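Long-range contact in fimbrial subunit type 1 (Actinomyces oris, PDB 3UXF), which builds the shaft of the type 1 fimbriae on the bacterial surface as their major structural subunit: residues Lys371-Lys384 with Asp441-Glu454. Residues are numbered along the deposited sequence; the frame is centred on the assembly and turned at random.
Sequences KYNGAQFQVYECTK and DEDYYCLVETKAPE
C382 and C446 tie two antiparallel strands, 376-384 and 444-451, by a disulfide whose SG atoms are 2.1 Å apart, its chi3 of 80° turning the two CB-SG bonds nearly perpendicular. The cysteines are two residues out of register: C446 pairs with Y380, whose O takes the C446 N-H at 2.8 Å, so the bridge runs diagonally. A classic bulge ends the ladder, where Q376 O accepts T450 N (2.8 Å) and K451 N (3.3 Å) from the same face of its carbonyl plane. F377 can be followed outward on the face it shares with V379, L447 and E449. Its CB lies 3.7 Å from V448 O; CG, anti to the carbonyl carbon (chi1 -65°), carries the ring across the neighbouring strand; CD1 meets E449 CA, CE1 sits 3.6 Å from E449 CB, and CZ ends beside E449 CG and OE1, ring and carboxylate planes 48° apart. L358 and V482, on strands 344-362 and 478-484, pack against F377 and L447 to close this core. On the reverse face V448 CG2 touches Y380 CE1 at 3.6 Å, and L391 covers both residues. E381 and Y445 lie alongside each other; one water bridges E381 OE2 and Y445 OH, and that hydroxyl also bonds to R426 O. Two sheets enclosing an apolar core, one with a cross-strand disulfide, fit the beta-sandwich of the prealbumin-like pilin domain.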
loop_
_atom_site.group_PDB
_atom_site.type_symbol
_atom_site.label_atom_id
_atom_site.label_comp_id
_atom_site.label_asym_id
_atom_site.label_seq_id
_atom_site.Cartn_x
_atom_site.Cartn_y
_atom_site.Cartn_z
ATOM N N LYS A 371 45.326 21.436 4.968
ATOM C CA LYS A 371 45.103 22.871 4.985
ATOM C C LYS A 371 43.619 23.224 4.742
ATOM O O LYS A 371 43.209 24.361 4.960
ATOM C CB LYS A 371 45.970 23.566 3.925
ATOM C CG LYS A 371 47.483 23.497 4.217
ATOM C CD LYS A 371 47.857 24.290 5.449
ATOM C CE LYS A 371 49.333 24.028 5.849
ATOM N NZ LYS A 371 49.665 24.579 7.205
ATOM N N TYR A 372 42.849 22.243 4.278
ATOM C CA TYR A 372 41.405 22.444 4.043
ATOM C C TYR A 372 40.554 21.855 5.169
ATOM O O TYR A 372 39.313 21.829 5.070
ATOM C CB TYR A 372 41.008 21.838 2.696
ATOM C CG TYR A 372 41.800 22.446 1.550
ATOM C CD1 TYR A 372 41.707 23.787 1.265
ATOM C CD2 TYR A 372 42.647 21.654 0.777
ATOM C CE1 TYR A 372 42.460 24.355 0.233
ATOM C CE2 TYR A 372 43.394 22.199 -0.261
ATOM C CZ TYR A 372 43.287 23.546 -0.521
ATOM O OH TYR A 372 43.980 24.128 -1.558
ATOM N N ASN A 373 41.187 21.377 6.242
ATOM C CA ASN A 373 40.450 20.983 7.446
ATOM C C ASN A 373 39.971 22.173 8.257
ATOM O O ASN A 373 40.520 23.276 8.161
ATOM C CB ASN A 373 41.344 20.093 8.326
ATOM C CG ASN A 373 41.601 18.744 7.709
ATOM O OD1 ASN A 373 40.817 18.261 6.870
ATOM N ND2 ASN A 373 42.713 18.105 8.122
ATOM N N GLY A 374 38.931 21.956 9.061
ATOM C CA GLY A 374 38.379 22.982 9.908
ATOM C C GLY A 374 37.365 23.895 9.246
ATOM O O GLY A 374 36.907 24.848 9.852
ATOM N N ALA A 375 37.034 23.615 7.993
ATOM C CA ALA A 375 35.946 24.316 7.350
ATOM C C ALA A 375 34.647 23.749 7.915
ATOM O O ALA A 375 34.525 22.537 8.101
ATOM C CB ALA A 375 35.988 24.087 5.821
ATOM N N GLN A 376 33.698 24.619 8.216
ATOM C CA GLN A 376 32.401 24.165 8.758
ATOM C C GLN A 376 31.260 24.514 7.821
ATOM O O GLN A 376 31.273 25.560 7.146
ATOM C CB GLN A 376 32.156 24.777 10.140
ATOM C CG GLN A 376 33.267 24.392 11.117
ATOM C CD GLN A 376 32.862 24.680 12.532
ATOM O OE1 GLN A 376 32.327 25.736 12.843
ATOM N NE2 GLN A 376 33.056 23.694 13.395
ATOM N N PHE A 377 30.276 23.636 7.791
ATOM C CA PHE A 377 29.115 23.806 6.948
ATOM C C PHE A 377 27.840 23.469 7.670
ATOM O O PHE A 377 27.827 22.617 8.560
ATOM C CB PHE A 377 29.228 22.879 5.752
ATOM C CG PHE A 377 30.372 23.205 4.858
ATOM C CD1 PHE A 377 30.174 24.008 3.738
ATOM C CD2 PHE A 377 31.639 22.685 5.108
ATOM C CE1 PHE A 377 31.263 24.334 2.866
ATOM C CE2 PHE A 377 32.720 22.997 4.254
ATOM C CZ PHE A 377 32.521 23.815 3.123
ATOM N N GLN A 378 26.763 24.104 7.240
ATOM C CA GLN A 378 25.427 23.686 7.642
ATOM C C GLN A 378 24.649 23.472 6.349
ATOM O O GLN A 378 25.121 23.858 5.271
ATOM C CB GLN A 378 24.738 24.745 8.489
ATOM C CG GLN A 378 25.553 24.979 9.744
ATOM C CD GLN A 378 24.794 25.733 10.805
ATOM O OE1 GLN A 378 24.215 26.803 10.550
ATOM N NE2 GLN A 378 24.787 25.179 12.024
ATOM N N VAL A 379 23.482 22.828 6.458
ATOM C CA VAL A 379 22.717 22.438 5.256
ATOM C C VAL A 379 21.286 22.936 5.364
ATOM O O VAL A 379 20.678 22.870 6.449
ATOM C CB VAL A 379 22.665 20.898 5.096
ATOM C CG1 VAL A 379 22.006 20.513 3.751
ATOM C CG2 VAL A 379 24.089 20.280 5.225
ATOM N N TYR A 380 20.732 23.422 4.247
ATOM C CA TYR A 380 19.337 23.849 4.205
ATOM C C TYR A 380 18.635 23.191 3.010
ATOM O O TYR A 380 19.288 22.795 2.043
ATOM C CB TYR A 380 19.256 25.373 3.984
ATOM C CG TYR A 380 19.837 26.201 5.115
ATOM C CD1 TYR A 380 21.206 26.335 5.247
ATOM C CD2 TYR A 380 19.007 26.876 6.015
ATOM C CE1 TYR A 380 21.758 27.098 6.266
ATOM C CE2 TYR A 380 19.554 27.632 7.067
ATOM C CZ TYR A 380 20.916 27.730 7.172
ATOM O OH TYR A 380 21.462 28.499 8.184
ATOM N N GLU A 381 17.304 23.137 3.076
ATOM C CA GLU A 381 16.544 23.030 1.834
ATOM C C GLU A 381 16.546 24.421 1.217
ATOM O O GLU A 381 16.553 25.405 1.947
ATOM C CB GLU A 381 15.136 22.526 2.086
ATOM C CG GLU A 381 15.136 21.015 2.388
ATOM C CD GLU A 381 13.762 20.432 2.659
ATOM O OE1 GLU A 381 12.885 21.107 3.222
ATOM O OE2 GLU A 381 13.556 19.269 2.304
ATOM N N CYS A 382 16.611 24.524 -0.108
ATOM C CA CYS A 382 16.695 25.865 -0.712
ATOM C C CYS A 382 16.148 25.853 -2.114
ATOM O O CYS A 382 15.997 24.811 -2.738
ATOM C CB CYS A 382 18.132 26.389 -0.752
ATOM S SG CYS A 382 19.199 25.327 -1.786
ATOM N N THR A 383 15.885 27.063 -2.598
ATOM C CA THR A 383 15.461 27.261 -3.964
ATOM C C THR A 383 16.633 27.906 -4.683
ATOM O O THR A 383 17.142 28.958 -4.243
ATOM C CB THR A 383 14.291 28.222 -3.972
ATOM O OG1 THR A 383 13.183 27.609 -3.305
ATOM C CG2 THR A 383 13.906 28.552 -5.435
ATOM N N LYS A 384 17.110 27.265 -5.742
ATOM C CA LYS A 384 18.200 27.806 -6.554
ATOM C C LYS A 384 17.639 28.988 -7.318
ATOM O O LYS A 384 16.509 28.936 -7.827
ATOM C CB LYS A 384 18.682 26.731 -7.525
ATOM C CG LYS A 384 19.817 27.098 -8.454
ATOM C CD LYS A 384 20.244 25.840 -9.186
ATOM C CE LYS A 384 20.758 26.117 -10.576
ATOM N NZ LYS A 384 22.092 26.741 -10.530
ATOM N N ASP A 441 13.504 24.262 -9.526
ATOM C CA ASP A 441 14.570 24.920 -8.761
ATOM C C ASP A 441 14.273 24.882 -7.263
ATOM O O ASP A 441 15.157 25.226 -6.474
ATOM C CB ASP A 441 14.751 26.371 -9.208
ATOM C CG ASP A 441 15.497 26.486 -10.491
ATOM O OD1 ASP A 441 16.283 25.559 -10.822
ATOM O OD2 ASP A 441 15.279 27.518 -11.164
ATOM N N GLU A 442 13.063 24.483 -6.864
ATOM C CA GLU A 442 12.778 24.368 -5.438
ATOM C C GLU A 442 13.341 23.064 -4.848
ATOM O O GLU A 442 13.438 22.922 -3.622
ATOM C CB GLU A 442 11.294 24.469 -5.148
ATOM C CG GLU A 442 10.756 25.863 -5.449
ATOM C CD GLU A 442 9.311 26.018 -5.065
ATOM O OE1 GLU A 442 8.574 25.005 -5.053
ATOM O OE2 GLU A 442 8.914 27.167 -4.778
ATOM N N ASP A 443 13.734 22.131 -5.705
ATOM C CA ASP A 443 14.100 20.765 -5.262
ATOM C C ASP A 443 15.610 20.646 -5.060
ATOM O O ASP A 443 16.286 19.847 -5.700
ATOM C CB ASP A 443 13.619 19.742 -6.279
ATOM C CG ASP A 443 12.109 19.695 -6.368
ATOM O OD1 ASP A 443 11.434 19.622 -5.321
ATOM O OD2 ASP A 443 11.574 19.766 -7.493
ATOM N N TYR A 444 16.132 21.455 -4.135
ATOM C CA TYR A 444 17.563 21.476 -3.838
ATOM C C TYR A 444 17.837 21.454 -2.340
ATOM O O TYR A 444 17.014 21.900 -1.527
ATOM C CB TYR A 444 18.205 22.728 -4.419
ATOM C CG TYR A 444 18.576 22.608 -5.866
ATOM C CD1 TYR A 444 19.772 22.036 -6.237
ATOM C CD2 TYR A 444 17.748 23.129 -6.858
ATOM C CE1 TYR A 444 20.128 21.933 -7.547
ATOM C CE2 TYR A 444 18.109 23.026 -8.197
ATOM C CZ TYR A 444 19.309 22.448 -8.517
ATOM O OH TYR A 444 19.701 22.347 -9.845
ATOM N N TYR A 445 19.022 20.966 -1.998
ATOM C CA TYR A 445 19.641 21.333 -0.731
ATOM C C TYR A 445 20.709 22.394 -1.012
ATOM O O TYR A 445 21.120 22.562 -2.159
ATOM C CB TYR A 445 20.339 20.106 -0.141
ATOM C CG TYR A 445 19.368 19.037 0.264
ATOM C CD1 TYR A 445 18.369 19.307 1.199
ATOM C CD2 TYR A 445 19.447 17.754 -0.260
ATOM C CE1 TYR A 445 17.450 18.307 1.583
ATOM C CE2 TYR A 445 18.538 16.737 0.111
ATOM C CZ TYR A 445 17.544 17.030 1.046
ATOM O OH TYR A 445 16.622 16.056 1.401
ATOM N N CYS A 446 21.177 23.083 0.030
ATOM C CA CYS A 446 22.252 24.074 -0.093
ATOM C C CYS A 446 23.238 23.832 1.021
ATOM O O CYS A 446 22.826 23.676 2.174
ATOM C CB CYS A 446 21.688 25.518 0.087
ATOM S SG CYS A 446 21.079 26.163 -1.532
ATOM N N LEU A 447 24.524 23.823 0.701
ATOM C CA LEU A 447 25.548 23.971 1.757
ATOM C C LEU A 447 25.720 25.440 2.051
ATOM O O LEU A 447 25.711 26.253 1.143
ATOM C CB LEU A 447 26.882 23.436 1.272
ATOM C CG LEU A 447 26.939 21.958 0.935
ATOM C CD1 LEU A 447 28.286 21.640 0.343
ATOM C CD2 LEU A 447 26.649 21.121 2.174
ATOM N N VAL A 448 25.861 25.800 3.324
ATOM C CA VAL A 448 26.335 27.138 3.661
ATOM C C VAL A 448 27.639 26.954 4.401
ATOM O O VAL A 448 27.708 26.265 5.415
ATOM C CB VAL A 448 25.319 27.880 4.541
ATOM C CG1 VAL A 448 25.927 29.178 5.091
ATOM C CG2 VAL A 448 24.029 28.165 3.728
ATOM N N GLU A 449 28.697 27.565 3.875
ATOM C CA GLU A 449 29.977 27.543 4.570
ATOM C C GLU A 449 29.943 28.527 5.745
ATOM O O GLU A 449 29.922 29.728 5.563
ATOM C CB GLU A 449 31.110 27.844 3.600
ATOM C CG GLU A 449 32.493 27.635 4.205
ATOM C CD GLU A 449 33.620 27.657 3.176
ATOM O OE1 GLU A 449 33.368 27.417 1.972
ATOM O OE2 GLU A 449 34.813 27.899 3.576
ATOM N N THR A 450 29.886 27.968 6.949
ATOM C CA THR A 450 29.775 28.793 8.155
ATOM C C THR A 450 31.101 29.120 8.810
ATOM O O THR A 450 31.108 30.005 9.669
ATOM C CB THR A 450 28.810 28.163 9.208
ATOM O OG1 THR A 450 29.259 26.847 9.501
ATOM C CG2 THR A 450 27.399 28.067 8.644
ATOM N N LYS A 451 32.179 28.404 8.464
ATOM C CA LYS A 451 33.496 28.819 8.947
ATOM C C LYS A 451 34.503 28.432 7.894
ATOM O O LYS A 451 34.579 27.263 7.488
ATOM C CB LYS A 451 33.807 28.144 10.282
ATOM C CG LYS A 451 35.141 28.610 10.885
ATOM C CD LYS A 451 35.143 28.325 12.376
ATOM C CE LYS A 451 36.308 29.004 13.107
ATOM N NZ LYS A 451 37.587 28.312 12.860
ATOM N N ALA A 452 35.283 29.418 7.441
ATOM C CA ALA A 452 36.303 29.113 6.470
ATOM C C ALA A 452 37.511 28.486 7.122
ATOM O O ALA A 452 37.815 28.802 8.290
ATOM C CB ALA A 452 36.712 30.377 5.739
ATOM N N PRO A 453 38.179 27.590 6.394
ATOM C CA PRO A 453 39.458 27.067 6.891
ATOM C C PRO A 453 40.477 28.208 6.958
ATOM O O PRO A 453 40.348 29.211 6.247
ATOM C CB PRO A 453 39.841 26.016 5.856
ATOM C CG PRO A 453 39.095 26.357 4.620
ATOM C CD PRO A 453 37.887 27.152 5.019
ATOM N N GLU A 454 41.453 28.083 7.856
ATOM C CA GLU A 454 42.435 29.165 8.052
ATOM C C GLU A 454 43.134 29.530 6.730
ATOM O O GLU A 454 43.612 28.654 6.020
ATOM C CB GLU A 454 43.476 28.731 9.089
ATOM C CG GLU A 454 44.497 29.788 9.386
ATOM C CD GLU A 454 45.390 29.370 10.528
ATOM O OE1 GLU A 454 45.272 28.197 10.945
ATOM O OE2 GLU A 454 46.188 30.200 11.012
HETATM O O HOH W 1 44.553 26.246 6.275
HETATM O O HOH W 2 41.604 25.559 9.234
HETATM O O HOH W 3 29.940 26.992 12.010
HETATM O O HOH W 4 14.330 17.415 0.495
HETATM O O HOH W 5 10.812 28.991 -3.393
HETATM O O HOH W 6 17.096 29.508 -10.880
#